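Local coordinates for ScaE cell-surface anchored scaffoldin protein (Ruminococcus flavefaciens, PDB 2ZF9) that probably holds cellulosome components at the bacterial cell surface, this chain being its type III cohesin module, which binds dockerins, at residues A[33-38]-A[179-184]. Sequence-based numbering, arbitrary orientation.
Sequences TLSITK and GIEQGY
The carbonyl oxygen of Leu-34 takes the N-H of Glu-181 in a straight bond, 2.8 Å from N to O, and the CA of Ile-180 also approaches this oxygen. Leu-34 N reaches Gly-179 O and Ile-36 N reaches Glu-181 O, the pattern of two parallel strands in register. Past Ile-36 the regular pairing lapses around Gly-183, whose CA lies 3.4 Å from Ile-36 O and slightly nearer Thr-37 O; a side chain on Gly-183 would collide with both carbonyls. Pairing resumes where Tyr-184 N donates to Thr-37 O at 3.1 Å.

On the face bearing Ser-35, Glu-181 and Lys-38, the glutamate runs extended, its CG anti to the backbone N (chi1 -173°), and passes over Ser-35 CB. The extended Lys-38 chain crosses it at about a right angle, and Lys-38 NZ makes a long, weak salt bridge to Glu-181 OE2, 3.4 Å away. A water joins NZ, weakly, to Gln-182 O. Nearer the backbone, Lys-38 CB and CG lie over one face of the Tyr-184 ring, with CB 4.0 Å from the ring centroid in a CH-pi contact. An alanine in place of Tyr-184 would probably uncover the lysine methylenes and leave the chain freer to swing from Glu-181.

Beneath, Leu-34 CB meets Ile-180 CD1 at 3.8 Å, and both residues touch Thr-175 of helix 166-178. Strand 50-58 pairs with 33-41 and strand 142-149 with 180-187; the contact joins the first long strand in parallel to the last, as in the jelly-roll fold of cohesins. Its chemistry is divided: apolar packing on the inner face, and on the outer a long, weak ion pair that probably adds less to cohesion than the backbone bonds.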
ATOM      1  N   THR A  33      -3.823   0.214  10.046  1.00 16.77           N
ATOM      2  CA  THR A  33      -3.209   1.313   9.342  1.00 18.97           C
ATOM      3  C   THR A  33      -2.342   0.706   8.277  1.00 18.73           C
ATOM      4  O   THR A  33      -1.463  -0.097   8.599  1.00 19.63           O
ATOM      5  CB  THR A  33      -2.314   2.178  10.260  1.00 20.48           C
ATOM      6  OG1 THR A  33      -3.116   2.697  11.331  1.00 26.44           O
ATOM      7  CG2 THR A  33      -1.721   3.340   9.487  1.00 22.19           C
ATOM      8  N   LEU A  34      -2.557   1.121   7.027  1.00 16.79           N
ATOM      9  CA  LEU A  34      -1.641   0.757   5.958  1.00 17.23           C
ATOM     10  C   LEU A  34      -0.808   1.978   5.685  1.00 19.83           C
ATOM     11  O   LEU A  34      -1.361   3.083   5.535  1.00 19.51           O
ATOM     12  CB  LEU A  34      -2.404   0.385   4.689  1.00 17.46           C
ATOM     13  CG  LEU A  34      -3.352  -0.796   4.790  1.00 25.43           C
ATOM     14  CD1 LEU A  34      -3.918  -1.089   3.393  1.00 19.00           C
ATOM     15  CD2 LEU A  34      -2.608  -1.990   5.362  1.00 23.62           C
ATOM     16  N   SER A  35       0.511   1.801   5.620  1.00 18.18           N
ATOM     17  CA  SER A  35       1.380   2.956   5.390  1.00 18.72           C
ATOM     18  C   SER A  35       2.438   2.644   4.345  1.00 19.17           C
ATOM     19  O   SER A  35       2.917   1.497   4.240  1.00 20.07           O
ATOM     20  CB  SER A  35       2.021   3.440   6.711  1.00 20.65           C
ATOM     21  OG  SER A  35       2.779   2.420   7.301  1.00 32.66           O
ATOM     22  N   ILE A  36       2.789   3.661   3.563  1.00 18.96           N
ATOM     23  CA  ILE A  36       3.869   3.537   2.564  1.00 18.54           C
ATOM     24  C   ILE A  36       5.012   4.428   3.010  1.00 20.66           C
ATOM     25  O   ILE A  36       4.786   5.511   3.574  1.00 18.70           O
ATOM     26  CB  ILE A  36       3.379   3.920   1.178  1.00 18.31           C
ATOM     27  CG1 ILE A  36       2.340   2.878   0.694  1.00 19.65           C
ATOM     28  CG2 ILE A  36       4.566   4.114   0.174  1.00 18.61           C
ATOM     29  CD1 ILE A  36       1.643   3.288  -0.618  1.00 23.79           C
ATOM     30  N   THR A  37       6.227   3.945   2.759  1.00 21.28           N
ATOM     31  CA  THR A  37       7.474   4.644   3.070  1.00 20.28           C
ATOM     32  C   THR A  37       7.420   6.130   2.704  1.00 19.41           C
ATOM     33  O   THR A  37       6.998   6.499   1.614  1.00 15.61           O
ATOM     34  CB  THR A  37       8.668   3.974   2.314  1.00 22.65           C
ATOM     35  OG1 THR A  37       8.638   2.544   2.525  1.00 18.60           O
ATOM     36  CG2 THR A  37      10.009   4.547   2.802  1.00 23.71           C
ATOM     37  N   LYS A  38       7.887   6.963   3.627  1.00 19.74           N
ATOM     38  CA  LYS A  38       8.122   8.390   3.352  1.00 22.99           C
ATOM     39  C   LYS A  38       9.612   8.585   3.268  1.00 24.44           C
ATOM     40  O   LYS A  38      10.297   8.639   4.296  1.00 25.56           O
ATOM     41  CB  LYS A  38       7.515   9.252   4.464  1.00 24.39           C
ATOM     42  CG  LYS A  38       6.007   9.199   4.461  1.00 24.50           C
ATOM     43  CD  LYS A  38       5.449   9.830   5.711  1.00 39.34           C
ATOM     44  CE  LYS A  38       3.936   9.797   5.680  1.00 38.59           C
ATOM     45  NZ  LYS A  38       3.332  10.593   6.793  1.00 50.07           N
ATOM     46  N   GLY A 179      -7.675   4.617   7.446  1.00 18.09           N
ATOM     47  CA  GLY A 179      -6.457   3.947   7.897  1.00 16.15           C
ATOM     48  C   GLY A 179      -5.327   3.992   6.891  1.00 18.26           C
ATOM     49  O   GLY A 179      -4.420   3.154   6.952  1.00 18.64           O
ATOM     50  N   ILE A 180      -5.347   4.961   5.969  1.00 15.02           N
ATOM     51  CA  ILE A 180      -4.261   5.007   4.976  1.00 15.63           C
ATOM     52  C   ILE A 180      -3.300   6.128   5.299  1.00 16.69           C
ATOM     53  O   ILE A 180      -3.725   7.271   5.438  1.00 17.38           O
ATOM     54  CB  ILE A 180      -4.777   5.169   3.518  1.00 16.61           C
ATOM     55  CG1 ILE A 180      -5.776   4.055   3.140  1.00 16.62           C
ATOM     56  CG2 ILE A 180      -3.575   5.215   2.570  1.00 17.01           C
ATOM     57  CD1 ILE A 180      -5.217   2.597   3.303  1.00 13.47           C
ATOM     58  N   GLU A 181      -2.014   5.790   5.435  1.00 16.32           N
ATOM     59  CA  GLU A 181      -0.950   6.773   5.533  1.00 23.78           C
ATOM     60  C   GLU A 181      -0.135   6.745   4.224  1.00 19.57           C
ATOM     61  O   GLU A 181       0.646   5.828   3.981  1.00 19.69           O
ATOM     62  CB  GLU A 181      -0.108   6.485   6.767  1.00 20.25           C
ATOM     63  CG  GLU A 181       0.966   7.534   7.105  1.00 38.69           C
ATOM     64  CD  GLU A 181       1.979   7.016   8.163  1.00 38.15           C
ATOM     65  OE1 GLU A 181       1.568   6.194   9.036  1.00 51.04           O
ATOM     66  OE2 GLU A 181       3.179   7.419   8.113  1.00 45.16           O
ATOM     67  N   GLN A 182      -0.358   7.730   3.356  1.00 17.89           N
ATOM     68  CA  GLN A 182       0.270   7.723   2.040  1.00 17.11           C
ATOM     69  C   GLN A 182       1.776   8.021   2.180  1.00 19.44           C
ATOM     70  O   GLN A 182       2.228   8.603   3.192  1.00 17.07           O
ATOM     71  CB  GLN A 182      -0.395   8.767   1.105  1.00 20.39           C
ATOM     72  CG  GLN A 182      -1.918   8.628   0.894  1.00 17.86           C
ATOM     73  CD  GLN A 182      -2.330   7.335   0.174  1.00 13.80           C
ATOM     74  OE1 GLN A 182      -1.621   6.333   0.227  1.00 16.12           O
ATOM     75  NE2 GLN A 182      -3.481   7.357  -0.502  1.00 16.76           N
ATOM     76  N   GLY A 183       2.546   7.621   1.172  1.00 19.27           N
ATOM     77  CA  GLY A 183       3.972   7.860   1.196  1.00 19.34           C
ATOM     78  C   GLY A 183       4.457   8.666   0.013  1.00 19.08           C
ATOM     79  O   GLY A 183       3.659   9.252  -0.754  1.00 20.91           O
ATOM     80  N   TYR A 184       5.778   8.727  -0.127  1.00 19.73           N
ATOM     81  CA  TYR A 184       6.396   9.506  -1.190  1.00 19.50           C
ATOM     82  C   TYR A 184       7.889   9.270  -1.240  1.00 19.22           C
ATOM     83  O   TYR A 184       8.486   8.709  -0.298  1.00 19.52           O
ATOM     84  CB  TYR A 184       6.146  11.021  -0.990  1.00 18.14           C
ATOM     85  CG  TYR A 184       6.477  11.531   0.383  1.00 20.48           C
ATOM     86  CD1 TYR A 184       5.457  11.869   1.285  1.00 25.39           C
ATOM     87  CD2 TYR A 184       7.807  11.656   0.805  1.00 27.84           C
ATOM     88  CE1 TYR A 184       5.761  12.340   2.567  1.00 26.60           C
ATOM     89  CE2 TYR A 184       8.125  12.121   2.106  1.00 22.34           C
ATOM     90  CZ  TYR A 184       7.099  12.472   2.955  1.00 23.89           C
ATOM     91  OH  TYR A 184       7.405  12.912   4.220  1.00 29.00           O
TER
HETATM   92  O   HOH W   1       3.568   6.658   5.424  1.00 42.82           O
HETATM   93  O   HOH W   2       5.410   5.625   6.844  1.00 53.58           O
HETATM   94  O   HOH W   3       1.159  10.886   4.542  1.00 42.63           O